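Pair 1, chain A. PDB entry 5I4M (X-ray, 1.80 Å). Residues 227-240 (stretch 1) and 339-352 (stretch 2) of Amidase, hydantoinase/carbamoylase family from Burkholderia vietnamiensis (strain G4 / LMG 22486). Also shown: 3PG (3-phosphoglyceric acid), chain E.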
# COMPACT_ATOMS: atom_id res chain seq x y z
N VAL A 227 36.00 -5.14 13.81
CA VAL A 227 37.00 -4.60 12.90
C VAL A 227 36.48 -4.88 11.49
O VAL A 227 36.60 -6.00 10.98
CB VAL A 227 38.38 -5.21 13.14
CG1 VAL A 227 39.41 -4.65 12.17
CG2 VAL A 227 38.83 -4.93 14.58
N VAL A 228 35.85 -3.89 10.87
CA VAL A 228 35.15 -4.13 9.62
C VAL A 228 36.16 -4.18 8.49
O VAL A 228 36.85 -3.19 8.21
CB VAL A 228 34.09 -3.05 9.35
CG1 VAL A 228 33.27 -3.44 8.12
CG2 VAL A 228 33.18 -2.87 10.57
N THR A 229 36.22 -5.32 7.80
CA THR A 229 37.19 -5.54 6.74
C THR A 229 36.60 -5.41 5.35
O THR A 229 37.34 -5.12 4.40
CB THR A 229 37.80 -6.94 6.85
OG1 THR A 229 36.76 -7.92 6.71
CG2 THR A 229 38.48 -7.12 8.21
N ASP A 230 35.30 -5.63 5.21
CA ASP A 230 34.61 -5.67 3.92
C ASP A 230 33.18 -5.22 4.13
O ASP A 230 32.67 -5.17 5.25
CB ASP A 230 34.61 -7.08 3.32
CG ASP A 230 36.00 -7.63 3.11
OD1 ASP A 230 36.57 -8.20 4.07
OD2 ASP A 230 36.51 -7.53 1.97
N ALA A 231 32.51 -4.92 3.02
CA ALA A 231 31.09 -4.61 3.02
C ALA A 231 30.47 -5.38 1.87
O ALA A 231 31.00 -5.34 0.76
CB ALA A 231 30.83 -3.11 2.88
N GLN A 232 29.37 -6.09 2.12
CA GLN A 232 28.85 -6.94 1.07
C GLN A 232 28.21 -6.08 -0.02
O GLN A 232 27.93 -4.90 0.17
CB GLN A 232 27.85 -7.95 1.63
CG GLN A 232 26.49 -7.37 1.98
CD GLN A 232 25.51 -8.47 2.37
OE1 GLN A 232 25.65 -9.62 1.93
NE2 GLN A 232 24.53 -8.13 3.20
N GLY A 233 28.01 -6.68 -1.20
CA GLY A 233 27.41 -5.96 -2.31
C GLY A 233 25.89 -6.03 -2.28
O GLY A 233 25.31 -6.87 -1.59
N GLN A 234 25.26 -5.14 -3.04
CA GLN A 234 23.80 -5.06 -3.09
C GLN A 234 23.33 -4.80 -4.51
O GLN A 234 24.02 -4.16 -5.31
CB GLN A 234 23.26 -3.94 -2.20
CG GLN A 234 23.75 -3.96 -0.76
CD GLN A 234 22.86 -3.13 0.15
OE1 GLN A 234 21.65 -3.31 0.15
NE2 GLN A 234 23.46 -2.22 0.90
N ARG A 235 22.13 -5.30 -4.81
CA ARG A 235 21.38 -4.95 -6.00
C ARG A 235 19.95 -4.68 -5.55
O ARG A 235 19.35 -5.52 -4.89
CB ARG A 235 21.40 -6.08 -7.05
CG ARG A 235 22.76 -6.30 -7.76
CD ARG A 235 22.71 -7.53 -8.67
NE ARG A 235 24.00 -7.85 -9.29
CZ ARG A 235 24.29 -7.63 -10.56
NH1 ARG A 235 23.37 -7.10 -11.37
NH2 ARG A 235 25.49 -7.97 -11.04
N TRP A 236 19.41 -3.50 -5.90
CA TRP A 236 18.03 -3.15 -5.62
C TRP A 236 17.25 -3.00 -6.93
O TRP A 236 17.79 -2.53 -7.93
CB TRP A 236 17.91 -1.84 -4.85
CG TRP A 236 18.48 -1.83 -3.46
CD1 TRP A 236 19.28 -2.77 -2.88
CD2 TRP A 236 18.28 -0.81 -2.48
NE1 TRP A 236 19.60 -2.39 -1.58
CE2 TRP A 236 18.99 -1.19 -1.32
CE3 TRP A 236 17.56 0.40 -2.47
CZ2 TRP A 236 19.00 -0.41 -0.16
CZ3 TRP A 236 17.57 1.17 -1.32
CH2 TRP A 236 18.28 0.76 -0.18
N TYR A 237 15.97 -3.35 -6.88
CA TYR A 237 15.13 -3.35 -8.07
C TYR A 237 13.80 -2.68 -7.77
O TYR A 237 13.34 -2.65 -6.63
CB TYR A 237 14.82 -4.78 -8.56
CG TYR A 237 16.04 -5.63 -8.77
CD1 TYR A 237 16.68 -6.24 -7.70
CD2 TYR A 237 16.53 -5.86 -10.05
CE1 TYR A 237 17.79 -7.02 -7.89
CE2 TYR A 237 17.64 -6.66 -10.25
CZ TYR A 237 18.27 -7.24 -9.16
OH TYR A 237 19.38 -8.03 -9.35
N GLU A 238 13.17 -2.17 -8.84
CA GLU A 238 11.78 -1.75 -8.84
C GLU A 238 11.06 -2.51 -9.94
O GLU A 238 11.53 -2.56 -11.08
CB GLU A 238 11.66 -0.23 -9.08
CG GLU A 238 12.15 0.60 -7.88
CD GLU A 238 12.02 2.10 -8.08
OE1 GLU A 238 12.27 2.85 -7.11
OE2 GLU A 238 11.67 2.54 -9.20
N ILE A 239 9.94 -3.13 -9.59
CA ILE A 239 9.17 -3.93 -10.54
C ILE A 239 7.73 -3.45 -10.50
O ILE A 239 7.14 -3.32 -9.42
CB ILE A 239 9.24 -5.43 -10.22
CG1 ILE A 239 10.68 -5.93 -10.34
CG2 ILE A 239 8.35 -6.22 -11.18
CD1 ILE A 239 10.88 -7.35 -9.84
N THR A 240 7.15 -3.18 -11.67
CA THR A 240 5.71 -2.97 -11.77
C THR A 240 5.14 -4.06 -12.66
O THR A 240 5.60 -4.24 -13.79
CB THR A 240 5.39 -1.58 -12.34
OG1 THR A 240 5.87 -0.57 -11.45
CG2 THR A 240 3.88 -1.42 -12.51
N ALA A 339 7.61 -4.28 -15.96
CA ALA A 339 8.61 -3.22 -16.01
C ALA A 339 9.57 -3.51 -14.86
O ALA A 339 9.20 -3.39 -13.70
CB ALA A 339 7.97 -1.84 -15.86
N LEU A 340 10.79 -3.93 -15.18
CA LEU A 340 11.77 -4.28 -14.16
C LEU A 340 13.00 -3.42 -14.38
O LEU A 340 13.56 -3.39 -15.48
CB LEU A 340 12.13 -5.77 -14.23
CG LEU A 340 13.17 -6.31 -13.24
CD1 LEU A 340 12.98 -7.80 -13.05
CD2 LEU A 340 14.62 -6.05 -13.72
N GLU A 341 13.45 -2.75 -13.31
CA GLU A 341 14.65 -1.93 -13.37
C GLU A 341 15.52 -2.25 -12.16
O GLU A 341 15.03 -2.22 -11.03
CB GLU A 341 14.33 -0.43 -13.37
CG GLU A 341 15.59 0.43 -13.48
CD GLU A 341 15.31 1.93 -13.51
OE1 GLU A 341 16.23 2.69 -13.87
OE2 GLU A 341 14.19 2.36 -13.16
N GLN A 342 16.79 -2.56 -12.40
CA GLN A 342 17.75 -2.55 -11.31
C GLN A 342 18.12 -1.10 -11.06
O GLN A 342 18.74 -0.45 -11.92
CB GLN A 342 18.96 -3.41 -11.65
CG GLN A 342 20.06 -3.39 -10.60
CD GLN A 342 21.22 -4.30 -10.98
OE1 GLN A 342 21.13 -5.51 -10.84
NE2 GLN A 342 22.29 -3.72 -11.52
N ILE A 343 17.72 -0.55 -9.91
CA ILE A 343 17.93 0.87 -9.64
C ILE A 343 19.19 1.14 -8.83
O ILE A 343 19.55 2.31 -8.64
CB ILE A 343 16.71 1.49 -8.92
CG1 ILE A 343 16.55 0.90 -7.52
CG2 ILE A 343 15.43 1.29 -9.74
CD1 ILE A 343 15.77 1.83 -6.58
N PHE A 344 19.90 0.09 -8.39
CA PHE A 344 21.03 0.26 -7.47
C PHE A 344 21.90 -0.98 -7.55
O PHE A 344 21.38 -2.10 -7.48
CB PHE A 344 20.50 0.46 -6.05
CG PHE A 344 21.54 0.87 -5.02
CD1 PHE A 344 22.41 1.92 -5.26
CD2 PHE A 344 21.59 0.24 -3.79
CE1 PHE A 344 23.33 2.32 -4.30
CE2 PHE A 344 22.51 0.63 -2.82
CZ PHE A 344 23.39 1.67 -3.08
N TYR A 345 23.21 -0.79 -7.68
CA TYR A 345 24.14 -1.91 -7.62
C TYR A 345 25.51 -1.39 -7.19
O TYR A 345 25.98 -0.38 -7.73
CB TYR A 345 24.25 -2.62 -8.98
CG TYR A 345 25.48 -3.51 -9.11
CD1 TYR A 345 25.74 -4.52 -8.20
CD2 TYR A 345 26.37 -3.33 -10.16
CE1 TYR A 345 26.88 -5.33 -8.32
CE2 TYR A 345 27.50 -4.13 -10.29
CZ TYR A 345 27.76 -5.13 -9.36
OH TYR A 345 28.89 -5.92 -9.50
N TYR A 346 26.13 -2.06 -6.22
CA TYR A 346 27.56 -1.91 -6.03
C TYR A 346 28.15 -3.25 -5.61
O TYR A 346 27.51 -4.04 -4.92
CB TYR A 346 27.90 -0.81 -5.00
CG TYR A 346 27.45 -1.05 -3.57
CD1 TYR A 346 28.27 -1.72 -2.66
CD2 TYR A 346 26.21 -0.57 -3.13
CE1 TYR A 346 27.87 -1.92 -1.35
CE2 TYR A 346 25.80 -0.77 -1.81
CZ TYR A 346 26.63 -1.44 -0.94
OH TYR A 346 26.21 -1.63 0.36
N ALA A 347 29.36 -3.50 -6.09
CA ALA A 347 30.04 -4.74 -5.79
C ALA A 347 30.48 -4.76 -4.33
O ALA A 347 30.70 -3.70 -3.72
CB ALA A 347 31.25 -4.90 -6.70
N PRO A 348 30.62 -5.95 -3.74
CA PRO A 348 31.30 -6.05 -2.43
C PRO A 348 32.63 -5.32 -2.49
O PRO A 348 33.31 -5.31 -3.52
CB PRO A 348 31.50 -7.56 -2.25
CG PRO A 348 30.50 -8.21 -3.18
CD PRO A 348 30.37 -7.27 -4.34
N ILE A 349 33.01 -4.71 -1.39
CA ILE A 349 34.21 -3.88 -1.38
C ILE A 349 35.03 -4.21 -0.15
O ILE A 349 34.48 -4.47 0.93
CB ILE A 349 33.86 -2.38 -1.47
CG1 ILE A 349 35.13 -1.53 -1.58
CG2 ILE A 349 33.01 -1.94 -0.29
CD1 ILE A 349 34.87 -0.17 -2.21
N ALA A 350 36.35 -4.26 -0.33
CA ALA A 350 37.29 -4.48 0.76
C ALA A 350 37.76 -3.13 1.27
O ALA A 350 38.10 -2.24 0.48
CB ALA A 350 38.47 -5.32 0.28
N PHE A 351 37.79 -2.97 2.58
CA PHE A 351 38.24 -1.71 3.13
C PHE A 351 39.77 -1.66 3.15
O PHE A 351 40.45 -2.68 2.95
CB PHE A 351 37.63 -1.49 4.52
CG PHE A 351 36.18 -1.10 4.48
CD1 PHE A 351 35.78 0.05 3.81
CD2 PHE A 351 35.20 -1.91 5.06
CE1 PHE A 351 34.42 0.41 3.75
CE2 PHE A 351 33.85 -1.56 5.00
CZ PHE A 351 33.47 -0.40 4.35
N ASP A 352 40.31 -0.46 3.36
CA ASP A 352 41.75 -0.24 3.24
C ASP A 352 42.49 -0.97 4.36
O ASP A 352 42.10 -0.87 5.53
CB ASP A 352 42.06 1.25 3.28
CG ASP A 352 43.56 1.53 3.29
OD1 ASP A 352 44.17 1.57 2.20
OD2 ASP A 352 44.12 1.71 4.39
C1 3PG E . 21.11 -0.51 3.58
O1 3PG E . 19.92 -0.88 3.57
O2 3PG E . 22.06 -1.29 3.79
C2 3PG E . 21.38 0.95 3.33
O3 3PG E . 22.74 1.13 2.90
C3 3PG E . 21.17 1.70 4.62
O1P 3PG E . 22.13 1.27 5.59
P 3PG E . 21.89 1.62 7.17
O2P 3PG E . 21.47 3.07 7.22
O3P 3PG E . 20.78 0.67 7.58
O4P 3PG E . 23.27 1.36 7.81
O HOH W 1 40.17 -5.25 4.05
O HOH W 2 27.62 -3.04 2.05
O HOH W 3 11.82 1.87 -11.97

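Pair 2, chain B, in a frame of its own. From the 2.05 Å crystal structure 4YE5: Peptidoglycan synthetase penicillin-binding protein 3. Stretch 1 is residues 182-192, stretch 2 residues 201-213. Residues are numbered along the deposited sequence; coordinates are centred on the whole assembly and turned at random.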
# COMPACT_ATOMS: atom_id res chain seq x y z
N THR B 182 -3.82 13.99 -8.56
CA THR B 182 -3.60 14.75 -9.80
C THR B 182 -4.30 16.11 -9.81
O THR B 182 -3.74 17.11 -10.27
CB THR B 182 -4.03 13.94 -11.05
OG1 THR B 182 -3.13 12.85 -11.22
CG2 THR B 182 -4.00 14.82 -12.33
N GLY B 183 -5.52 16.16 -9.28
CA GLY B 183 -6.33 17.37 -9.36
C GLY B 183 -6.89 17.54 -10.76
O GLY B 183 -7.03 16.57 -11.50
N ARG B 184 -7.23 18.78 -11.13
CA ARG B 184 -7.82 19.03 -12.44
C ARG B 184 -7.21 20.27 -13.07
O ARG B 184 -7.24 21.34 -12.48
CB ARG B 184 -9.34 19.20 -12.32
CG ARG B 184 -10.09 17.93 -11.87
CD ARG B 184 -11.61 18.14 -11.83
NE ARG B 184 -12.02 19.11 -10.81
CZ ARG B 184 -12.19 18.81 -9.53
NH1 ARG B 184 -12.57 19.74 -8.66
NH2 ARG B 184 -11.96 17.57 -9.10
N ASP B 185 -6.64 20.10 -14.26
CA ASP B 185 -6.03 21.20 -14.99
C ASP B 185 -7.04 22.33 -15.23
O ASP B 185 -8.25 22.10 -15.32
CB ASP B 185 -5.50 20.69 -16.33
CG ASP B 185 -4.24 19.83 -16.17
OD1 ASP B 185 -3.82 19.61 -15.02
OD2 ASP B 185 -3.68 19.39 -17.19
N GLY B 186 -6.54 23.55 -15.32
CA GLY B 186 -7.36 24.67 -15.76
C GLY B 186 -6.89 25.10 -17.13
O GLY B 186 -6.09 24.39 -17.75
N TYR B 187 -7.37 26.25 -17.60
CA TYR B 187 -6.91 26.74 -18.89
C TYR B 187 -7.20 28.25 -19.07
O TYR B 187 -7.96 28.84 -18.31
CB TYR B 187 -7.57 25.94 -20.01
CG TYR B 187 -9.09 26.02 -19.97
CD1 TYR B 187 -9.77 27.12 -20.47
CD2 TYR B 187 -9.84 24.99 -19.42
CE1 TYR B 187 -11.15 27.20 -20.43
CE2 TYR B 187 -11.23 25.05 -19.37
CZ TYR B 187 -11.87 26.16 -19.88
OH TYR B 187 -13.24 26.23 -19.83
N GLN B 188 -6.57 28.83 -20.09
CA GLN B 188 -6.84 30.21 -20.52
C GLN B 188 -6.97 30.19 -22.03
O GLN B 188 -6.20 29.52 -22.72
CB GLN B 188 -5.68 31.14 -20.15
CG GLN B 188 -5.54 31.42 -18.65
CD GLN B 188 -4.17 31.96 -18.29
OE1 GLN B 188 -3.26 31.93 -19.10
NE2 GLN B 188 -4.03 32.44 -17.06
N VAL B 189 -7.93 30.94 -22.55
CA VAL B 189 -8.08 31.04 -23.99
C VAL B 189 -7.82 32.48 -24.42
O VAL B 189 -8.37 33.41 -23.84
CB VAL B 189 -9.49 30.60 -24.42
CG1 VAL B 189 -9.64 30.66 -25.92
CG2 VAL B 189 -9.75 29.17 -23.91
N TYR B 190 -6.96 32.66 -25.42
CA TYR B 190 -6.59 34.01 -25.86
C TYR B 190 -7.03 34.24 -27.30
O TYR B 190 -6.90 33.35 -28.12
CB TYR B 190 -5.08 34.17 -25.78
CG TYR B 190 -4.57 34.18 -24.38
CD1 TYR B 190 -4.53 35.36 -23.64
CD2 TYR B 190 -4.13 33.00 -23.77
CE1 TYR B 190 -4.07 35.37 -22.34
CE2 TYR B 190 -3.66 33.01 -22.47
CZ TYR B 190 -3.64 34.19 -21.76
OH TYR B 190 -3.20 34.20 -20.47
N GLN B 191 -7.52 35.43 -27.62
CA GLN B 191 -7.73 35.76 -29.01
C GLN B 191 -6.45 36.39 -29.52
O GLN B 191 -6.12 37.51 -29.14
CB GLN B 191 -8.90 36.73 -29.19
CG GLN B 191 -10.17 36.32 -28.49
CD GLN B 191 -10.73 34.99 -28.96
OE1 GLN B 191 -11.05 34.11 -28.16
NE2 GLN B 191 -10.87 34.84 -30.28
N GLN B 192 -5.70 35.68 -30.35
CA GLN B 192 -4.42 36.22 -30.80
C GLN B 192 -4.54 36.79 -32.20
O GLN B 192 -3.68 37.56 -32.63
CB GLN B 192 -3.29 35.19 -30.71
CG GLN B 192 -2.75 34.92 -29.29
CD GLN B 192 -2.22 36.17 -28.54
OE1 GLN B 192 -2.19 36.18 -27.31
NE2 GLN B 192 -1.79 37.21 -29.28
N GLY B 201 -4.57 39.42 -28.25
CA GLY B 201 -4.00 39.20 -26.93
C GLY B 201 -5.04 39.10 -25.82
O GLY B 201 -4.72 38.73 -24.68
N THR B 202 -6.29 39.44 -26.13
CA THR B 202 -7.35 39.40 -25.11
C THR B 202 -7.63 37.99 -24.60
O THR B 202 -7.89 37.07 -25.38
CB THR B 202 -8.65 39.99 -25.64
OG1 THR B 202 -8.42 41.34 -26.09
CG2 THR B 202 -9.74 39.97 -24.54
N MSE B 203 -7.60 37.81 -23.28
CA MSE B 203 -8.01 36.54 -22.69
C MSE B 203 -9.54 36.49 -22.57
O MSE B 203 -10.12 37.22 -21.77
CB MSE B 203 -7.36 36.36 -21.31
CG MSE B 203 -7.52 34.94 -20.78
SE MSE B 203 -6.96 34.75 -18.91
CE MSE B 203 -5.38 35.87 -18.87
N THR B 204 -10.20 35.64 -23.35
CA THR B 204 -11.67 35.65 -23.36
C THR B 204 -12.33 34.64 -22.44
O THR B 204 -13.51 34.75 -22.13
CB THR B 204 -12.22 35.44 -24.76
OG1 THR B 204 -11.60 34.29 -25.33
CG2 THR B 204 -11.93 36.67 -25.61
N GLU B 205 -11.56 33.65 -22.00
CA GLU B 205 -12.07 32.77 -20.96
C GLU B 205 -10.93 32.11 -20.21
O GLU B 205 -9.81 31.97 -20.72
CB GLU B 205 -13.07 31.74 -21.51
CG GLU B 205 -12.55 30.84 -22.61
CD GLU B 205 -13.58 29.82 -23.10
OE1 GLU B 205 -13.99 29.92 -24.27
OE2 GLU B 205 -13.97 28.92 -22.31
N SER B 206 -11.22 31.75 -18.97
CA SER B 206 -10.26 31.01 -18.20
C SER B 206 -11.00 30.15 -17.20
O SER B 206 -12.15 30.44 -16.84
CB SER B 206 -9.28 31.95 -17.49
OG SER B 206 -9.89 32.61 -16.40
N LYS B 207 -10.34 29.09 -16.78
CA LYS B 207 -10.85 28.19 -15.76
C LYS B 207 -9.65 27.86 -14.89
O LYS B 207 -8.63 27.42 -15.39
CB LYS B 207 -11.41 26.93 -16.42
CG LYS B 207 -11.94 25.89 -15.42
CD LYS B 207 -12.42 24.66 -16.15
CE LYS B 207 -12.85 23.56 -15.19
NZ LYS B 207 -13.34 22.38 -15.96
N ASP B 208 -9.77 28.10 -13.59
CA ASP B 208 -8.69 27.83 -12.64
C ASP B 208 -8.40 26.35 -12.52
O ASP B 208 -9.32 25.53 -12.57
CB ASP B 208 -9.05 28.35 -11.25
CG ASP B 208 -9.17 29.85 -11.21
OD1 ASP B 208 -8.41 30.52 -11.95
OD2 ASP B 208 -10.00 30.36 -10.43
N ALA B 209 -7.13 26.02 -12.35
CA ALA B 209 -6.75 24.66 -11.97
C ALA B 209 -7.24 24.38 -10.56
O ALA B 209 -7.34 25.29 -9.74
CB ALA B 209 -5.22 24.50 -12.03
N VAL B 210 -7.55 23.11 -10.28
CA VAL B 210 -7.76 22.67 -8.91
C VAL B 210 -6.59 21.74 -8.62
O VAL B 210 -6.43 20.71 -9.27
CB VAL B 210 -9.09 21.93 -8.74
CG1 VAL B 210 -9.23 21.40 -7.31
CG2 VAL B 210 -10.26 22.85 -9.07
N ASN B 211 -5.73 22.12 -7.68
CA ASN B 211 -4.51 21.36 -7.45
C ASN B 211 -4.88 20.05 -6.77
O ASN B 211 -5.97 19.93 -6.22
CB ASN B 211 -3.53 22.16 -6.60
CG ASN B 211 -2.92 23.30 -7.38
OD1 ASN B 211 -2.75 23.20 -8.60
ND2 ASN B 211 -2.59 24.38 -6.68
N GLY B 212 -3.99 19.06 -6.85
CA GLY B 212 -4.31 17.76 -6.27
C GLY B 212 -4.51 17.85 -4.78
O GLY B 212 -3.99 18.76 -4.13
N SER B 213 -5.26 16.91 -4.22
CA SER B 213 -5.41 16.83 -2.78
C SER B 213 -4.28 15.99 -2.18
O SER B 213 -3.62 15.25 -2.90
CB SER B 213 -6.78 16.24 -2.42
OG SER B 213 -7.80 17.18 -2.68
O HOH W 4 -9.97 23.01 -13.17

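Both pairs are antiparallel two-stranded arrangements with a beta bulge at the same place, and 14 central residues superpose with an RMSD of 0.7 Å over N, CA and C. The strand directions differ by 149° in pair 1 and 136° in pair 2. In pair 1 the register shifts by one between A:Trp236 and A:Tyr237, in pair 2 between the matching B:Val189 and B:Tyr190. The extra residue is A:Ile343 or its counterpart B:Thr204, with phi/psi of -95/-4 and -95/-17. Its amide turns to the carbonyl before the shift: A:Ile343 N donates to A:Trp236 O at 2.8 Å, and B:Thr204 N to B:Val189 O at 2.9 Å. In pair 1 the same carbonyl also receives a weak bond from A:Phe344 N, 3.4 Å from A:Trp236 O.

A second shared feature is glycine at A:Gly233 and B:Gly186. Its CA lies against a carbonyl, A:Gly233 CA to A:Tyr346 O at 3.2 Å and B:Gly186 CA to B:Lys207 O at 3.1 Å. A CB would point toward the partner strand and clash, with A:Pro348 CD and A:Tyr346 O in pair 1 and with B:Lys207 O and B:Ala209 N in pair 2.

Around this common frame the side chains differ. At A:Tyr237 and B:Tyr190 the tyrosines nearly coincide, both with chi1 in m, but their neighbours do not. B:Met203, a selenomethionine, lays its CG over the B:Tyr190 ring, 4.2 Å from the centroid, while B:Tyr190 OH donates to B:Gln188 OE1 at 2.7 Å. The matching A:Gln342 instead accepts from A:Arg235, with NH1 of A:Arg235 2.8 Å from OE1 of A:Gln342. That guanidinium also lies flat on the A:Tyr345 ring, centres 4.3 Å apart, a cation-pi arrangement; at the corresponding positions, B:Gln188 CG merely approaches B:Ser206 CB at 4.0 Å.

On the other face, A:Trp236 and A:Phe344 form an edge-to-face pair, the phenylalanine edge toward the indole face. B:Val189 and B:Glu205 fill the same places with aliphatic carbon, B:Val189 CG2 to B:Glu205 CG at 3.5 Å. Next along, the aromatic residue changes strands. In pair 1 A:Tyr346 supplies the ring, and A:Gln234 NE2 donates to A:Tyr346 OH at 2.9 Å; in pair 2 the ring belongs to B:Tyr187, and B:Lys207 CB sits over its face, 3.7 Å from the centroid. Beyond the bulge, B:Thr204 OG1 donates to B:Gln191 OE1 at 2.9 Å, whereas A:Ile343 CD1 packs 3.7 Å from A:Glu238 OE1.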